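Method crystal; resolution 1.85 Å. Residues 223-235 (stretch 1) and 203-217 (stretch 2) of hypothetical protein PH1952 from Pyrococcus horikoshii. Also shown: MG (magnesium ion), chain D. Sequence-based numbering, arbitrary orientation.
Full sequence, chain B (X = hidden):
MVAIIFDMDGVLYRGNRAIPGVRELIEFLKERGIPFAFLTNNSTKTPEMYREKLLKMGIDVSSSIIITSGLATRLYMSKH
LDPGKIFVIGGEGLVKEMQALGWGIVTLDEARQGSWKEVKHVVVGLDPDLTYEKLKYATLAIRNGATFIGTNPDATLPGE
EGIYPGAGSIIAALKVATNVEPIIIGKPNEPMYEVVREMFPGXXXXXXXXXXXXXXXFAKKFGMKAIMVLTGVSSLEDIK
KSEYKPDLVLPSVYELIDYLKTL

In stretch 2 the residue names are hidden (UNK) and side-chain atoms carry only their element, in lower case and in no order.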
# COMPACT_ATOMS: atom_id res chain seq x y z
N GLY B 223 0.83 -18.78 -23.22
CA GLY B 223 0.57 -20.00 -23.96
C GLY B 223 1.01 -21.33 -23.37
O GLY B 223 1.41 -22.24 -24.09
N MET B 224 0.95 -21.43 -22.05
CA MET B 224 1.31 -22.67 -21.37
C MET B 224 -0.01 -23.37 -21.07
O MET B 224 -1.02 -22.70 -20.82
CB MET B 224 2.00 -22.37 -20.04
CG MET B 224 3.22 -21.49 -20.14
SD MET B 224 3.68 -20.93 -18.50
CE MET B 224 4.49 -22.41 -17.83
N LYS B 225 -0.02 -24.70 -21.10
CA LYS B 225 -1.24 -25.41 -20.78
C LYS B 225 -1.57 -25.03 -19.34
O LYS B 225 -0.74 -25.19 -18.45
CB LYS B 225 -1.04 -26.93 -20.89
CG LYS B 225 -2.28 -27.74 -20.53
CD LYS B 225 -2.00 -29.24 -20.56
CE LYS B 225 -1.79 -29.75 -21.97
NZ LYS B 225 -3.05 -29.65 -22.77
N ALA B 226 -2.78 -24.52 -19.12
CA ALA B 226 -3.21 -24.09 -17.79
C ALA B 226 -3.89 -25.19 -16.99
O ALA B 226 -5.08 -25.48 -17.18
CB ALA B 226 -4.13 -22.86 -17.92
N ILE B 227 -3.14 -25.79 -16.07
CA ILE B 227 -3.67 -26.86 -15.24
C ILE B 227 -3.86 -26.40 -13.81
O ILE B 227 -2.91 -25.98 -13.15
CB ILE B 227 -2.73 -28.08 -15.23
CG1 ILE B 227 -2.39 -28.51 -16.66
CG2 ILE B 227 -3.38 -29.23 -14.45
CD1 ILE B 227 -1.32 -29.58 -16.74
N MET B 228 -5.09 -26.48 -13.31
CA MET B 228 -5.35 -26.08 -11.95
C MET B 228 -5.67 -27.29 -11.09
O MET B 228 -6.37 -28.21 -11.52
CB MET B 228 -6.52 -25.09 -11.89
CG MET B 228 -6.73 -24.48 -10.51
SD MET B 228 -8.08 -23.28 -10.42
CE MET B 228 -9.32 -24.22 -9.54
N VAL B 229 -5.13 -27.31 -9.88
CA VAL B 229 -5.41 -28.39 -8.94
C VAL B 229 -6.31 -27.81 -7.86
O VAL B 229 -6.32 -26.60 -7.65
CB VAL B 229 -4.12 -28.97 -8.31
CG1 VAL B 229 -3.32 -29.72 -9.37
CG2 VAL B 229 -3.29 -27.85 -7.69
N LEU B 230 -7.06 -28.67 -7.18
CA LEU B 230 -7.99 -28.20 -6.16
C LEU B 230 -7.46 -28.29 -4.72
O LEU B 230 -8.21 -28.06 -3.76
CB LEU B 230 -9.30 -28.97 -6.30
CG LEU B 230 -9.87 -28.91 -7.72
CD1 LEU B 230 -11.09 -29.79 -7.84
CD2 LEU B 230 -10.21 -27.47 -8.06
N THR B 231 -6.19 -28.63 -4.57
CA THR B 231 -5.57 -28.76 -3.25
C THR B 231 -5.15 -27.43 -2.65
O THR B 231 -4.59 -27.38 -1.55
CB THR B 231 -4.30 -29.65 -3.31
OG1 THR B 231 -3.42 -29.18 -4.35
CG2 THR B 231 -4.66 -31.11 -3.55
N GLY B 232 -5.42 -26.34 -3.36
CA GLY B 232 -5.01 -25.03 -2.87
C GLY B 232 -6.07 -23.98 -2.61
O GLY B 232 -7.12 -24.27 -2.03
N VAL B 233 -5.78 -22.76 -3.06
CA VAL B 233 -6.66 -21.61 -2.85
C VAL B 233 -7.93 -21.54 -3.69
O VAL B 233 -8.98 -21.14 -3.20
CB VAL B 233 -5.86 -20.28 -3.07
CG1 VAL B 233 -6.77 -19.08 -2.88
CG2 VAL B 233 -4.71 -20.21 -2.09
N SER B 234 -7.84 -21.94 -4.96
CA SER B 234 -8.99 -21.88 -5.85
C SER B 234 -9.91 -23.09 -5.89
O SER B 234 -9.52 -24.21 -5.55
CB SER B 234 -8.50 -21.59 -7.27
OG SER B 234 -7.71 -20.42 -7.31
N SER B 235 -11.15 -22.85 -6.31
CA SER B 235 -12.17 -23.90 -6.42
C SER B 235 -12.82 -23.80 -7.80
O SER B 235 -12.66 -22.80 -8.49
CB SER B 235 -13.24 -23.71 -5.34
OG SER B 235 -13.87 -22.45 -5.48
N UNK B 203 10.67 -26.45 -25.44
CA UNK B 203 9.64 -27.39 -24.97
C UNK B 203 8.22 -26.84 -24.95
O UNK B 203 8.00 -25.62 -24.93
c UNK B 203 11.05 -28.98 -23.53
c UNK B 203 12.39 -28.45 -23.13
c UNK B 203 9.97 -27.91 -23.55
o UNK B 203 13.25 -29.28 -22.81
o UNK B 203 12.59 -27.22 -23.12
N UNK B 204 7.26 -27.76 -24.91
CA UNK B 204 5.85 -27.38 -24.83
C UNK B 204 5.73 -27.26 -23.32
O UNK B 204 5.98 -28.23 -22.61
c UNK B 204 2.65 -29.49 -25.33
c UNK B 204 4.95 -28.50 -25.33
o UNK B 204 1.48 -29.52 -24.88
c UNK B 204 3.52 -28.33 -24.89
o UNK B 204 3.11 -30.35 -26.11
N UNK B 205 5.36 -26.09 -22.83
CA UNK B 205 5.27 -25.86 -21.40
C UNK B 205 3.88 -26.02 -20.79
O UNK B 205 2.89 -25.58 -21.37
c UNK B 205 8.20 -25.00 -20.86
c UNK B 205 7.47 -22.62 -21.18
c UNK B 205 5.78 -24.45 -21.07
c UNK B 205 7.19 -24.08 -21.53
N UNK B 206 3.84 -26.65 -19.62
CA UNK B 206 2.61 -26.84 -18.86
C UNK B 206 2.81 -26.14 -17.52
O UNK B 206 3.89 -26.20 -16.93
c UNK B 206 1.26 -31.42 -18.65
c UNK B 206 0.57 -33.08 -20.30
c UNK B 206 1.46 -30.51 -19.69
c UNK B 206 1.89 -28.79 -21.06
c UNK B 206 2.35 -28.32 -18.57
c UNK B 206 0.82 -32.70 -18.97
c UNK B 206 1.91 -29.15 -19.74
n UNK B 206 1.47 -29.84 -21.84
c UNK B 206 1.21 -30.91 -21.02
c UNK B 206 0.76 -32.20 -21.34
N UNK B 207 1.77 -25.46 -17.04
CA UNK B 207 1.83 -24.76 -15.76
C UNK B 207 0.78 -25.37 -14.83
O UNK B 207 -0.40 -25.44 -15.17
c UNK B 207 2.86 -22.40 -12.21
s UNK B 207 3.21 -22.32 -13.98
c UNK B 207 1.55 -22.44 -14.68
c UNK B 207 1.52 -23.27 -15.95
N UNK B 208 1.21 -25.81 -13.66
CA UNK B 208 0.30 -26.40 -12.69
C UNK B 208 0.26 -25.53 -11.44
O UNK B 208 1.28 -25.34 -10.77
c UNK B 208 0.88 -28.71 -13.52
c UNK B 208 -0.19 -28.40 -11.27
c UNK B 208 0.76 -27.82 -12.29
N UNK B 209 -0.92 -24.99 -11.12
CA UNK B 209 -1.04 -24.13 -9.95
C UNK B 209 -2.39 -24.19 -9.27
O UNK B 209 -3.30 -24.89 -9.73
N UNK B 210 -2.53 -23.46 -8.16
CA UNK B 210 -3.78 -23.44 -7.42
C UNK B 210 -4.39 -22.04 -7.36
O UNK B 210 -5.48 -21.86 -6.82
c UNK B 210 -3.58 -23.94 -5.99
o UNK B 210 -1.60 -22.72 -5.63
c UNK B 210 -2.72 -23.00 -5.17
o UNK B 210 -3.17 -22.55 -4.10
N UNK B 211 -3.69 -21.05 -7.91
CA UNK B 211 -4.19 -19.67 -7.92
C UNK B 211 -4.52 -19.21 -9.34
O UNK B 211 -3.69 -19.29 -10.24
c UNK B 211 -3.08 -18.78 -5.77
n UNK B 211 -3.27 -16.52 -3.02
c UNK B 211 -2.03 -17.81 -5.22
c UNK B 211 -2.35 -17.44 -2.79
n UNK B 211 -1.75 -18.06 -3.81
n UNK B 211 -2.05 -17.77 -1.54
c UNK B 211 -3.18 -18.70 -7.29
N UNK B 212 -5.73 -18.71 -9.52
CA UNK B 212 -6.18 -18.24 -10.82
C UNK B 212 -5.49 -16.95 -11.25
O UNK B 212 -5.04 -16.82 -12.39
c UNK B 212 -7.70 -18.05 -10.81
c UNK B 212 -9.88 -19.17 -10.23
c UNK B 212 -8.50 -19.35 -10.87
c UNK B 212 -8.62 -19.80 -12.33
N UNK B 213 -5.41 -16.00 -10.32
CA UNK B 213 -4.80 -14.70 -10.58
C UNK B 213 -3.30 -14.70 -10.89
O UNK B 213 -2.80 -13.76 -11.50
c UNK B 213 -5.07 -13.77 -9.40
c UNK B 213 -4.50 -14.30 -8.11
o UNK B 213 -3.30 -14.08 -7.85
o UNK B 213 -5.24 -14.96 -7.36
N UNK B 214 -2.57 -15.72 -10.45
CA UNK B 214 -1.14 -15.77 -10.75
C UNK B 214 -0.78 -16.97 -11.64
O UNK B 214 -0.37 -16.80 -12.78
c UNK B 214 -0.28 -15.84 -9.47
o UNK B 214 -0.71 -16.92 -8.65
c UNK B 214 -0.37 -14.54 -8.69
N UNK B 215 -0.97 -18.17 -11.10
CA UNK B 215 -0.65 -19.38 -11.84
C UNK B 215 -1.38 -19.54 -13.17
O UNK B 215 -0.75 -19.65 -14.23
o UNK B 215 1.11 -20.28 -9.77
o UNK B 215 -0.65 -20.87 -8.62
c UNK B 215 -0.91 -20.61 -10.96
c UNK B 215 -0.09 -20.58 -9.69
N UNK B 216 -2.71 -19.55 -13.14
CA UNK B 216 -3.47 -19.72 -14.37
C UNK B 216 -3.36 -18.52 -15.30
O UNK B 216 -3.27 -18.68 -16.52
c UNK B 216 -4.27 -22.48 -13.65
c UNK B 216 -5.02 -21.25 -13.13
c UNK B 216 -5.71 -20.33 -15.34
c UNK B 216 -4.95 -20.04 -14.05
N UNK B 217 -3.35 -17.31 -14.74
CA UNK B 217 -3.23 -16.11 -15.56
C UNK B 217 -1.91 -16.16 -16.32
O UNK B 217 -1.83 -15.79 -17.49
c UNK B 217 -3.29 -14.88 -14.67
MG MG D . 0.15 -21.66 -4.68
O HOH W 1 1.84 -25.13 -24.24
O HOH W 2 -1.27 -20.81 -3.30
O HOH W 3 -0.06 -20.09 -6.12
O HOH W 4 1.71 -20.64 -3.83

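Position 203 carries three carbons, the third holding two oxygens, and touches nothing on stretch 1: Glu 203. Position 204 repeats that pattern; its CA-to-CB bond points sideways, but its end comes nearer to stretch 1, with one oxygen 4.4 Å from Lys 225 CE: Glu 204. At 205, four carbons forked at the second make Leu 205; its CB lies 4.0 Å from Met 224 CG, and its O accepts from Lys 225 N at 3.1 Å.

Position 206 has one carbon, then fused five- and six-membered rings with one nitrogen, which can only be Trp 206. Lys 225 lays its aliphatic chain over one ring face, CD 3.6 Å from the centroid of the five-membered ring, while Trp 206 NE1 donates to Glu 204 OE1 at 3.1 Å. Position 207, an unbranched run of two carbons, sulfur and carbon, is Met 207; Met 224 CE packs 3.6 Å from its CB. Position 208 has one carbon carrying two more. Both tips are carbon, which leaves no oxygen for threonine, so Val 208: CG1 is 3.9 Å from Val 229 CG1, CG2 4.0 Å from Ile 227 CD1. Position 209 has no side-chain atoms, Gly 209; a CB here would clash with the CB of position 215.

Position 210 shows two carbons, the second with two oxygens. One oxygen binds magnesium at 2.3 Å; the other takes Val 233 N at 2.8 Å. The short acid is Asp 210, with OD1 on the metal and OD2 on the backbone. Position 211, three carbons, a nitrogen, then a carbon with two nitrogens, is Arg 211, its guanidinium face under Val 233 CG2.

Position 212 has four carbons forked at the second, Leu 212, whose CG lies 4.0 Å from Met 228 SD. Position 213, two carbons, the second carrying two oxygens, is Asp 213, free of stretch 1. One carbon bearing an oxygen and a carbon makes 214 Thr 214. Two carbons, the second carrying two oxygens, make 215 Asp 215, its OD2 accepting from Arg 211 N at 3.1 Å. Position 216 forks at its first carbon, with one longer arm: Ile 216, CD1 3.9 Å from Met 228 CB. The single carbon at 217 gives Ala 217.

Parallel strands set the register through alternating backbone bonds. Trp 206 and Val 208 pack with Lys 225 and Ile 227 on one face; Ile 216 meets Ala 226 and Met 228 on the other. Ser 234 OG donates to Asp 210 O, tying the loop after strand 225-229 to the magnesium-binding residue.

Stretch 2, residues 203-217: EELWMVGDRLDTDIA
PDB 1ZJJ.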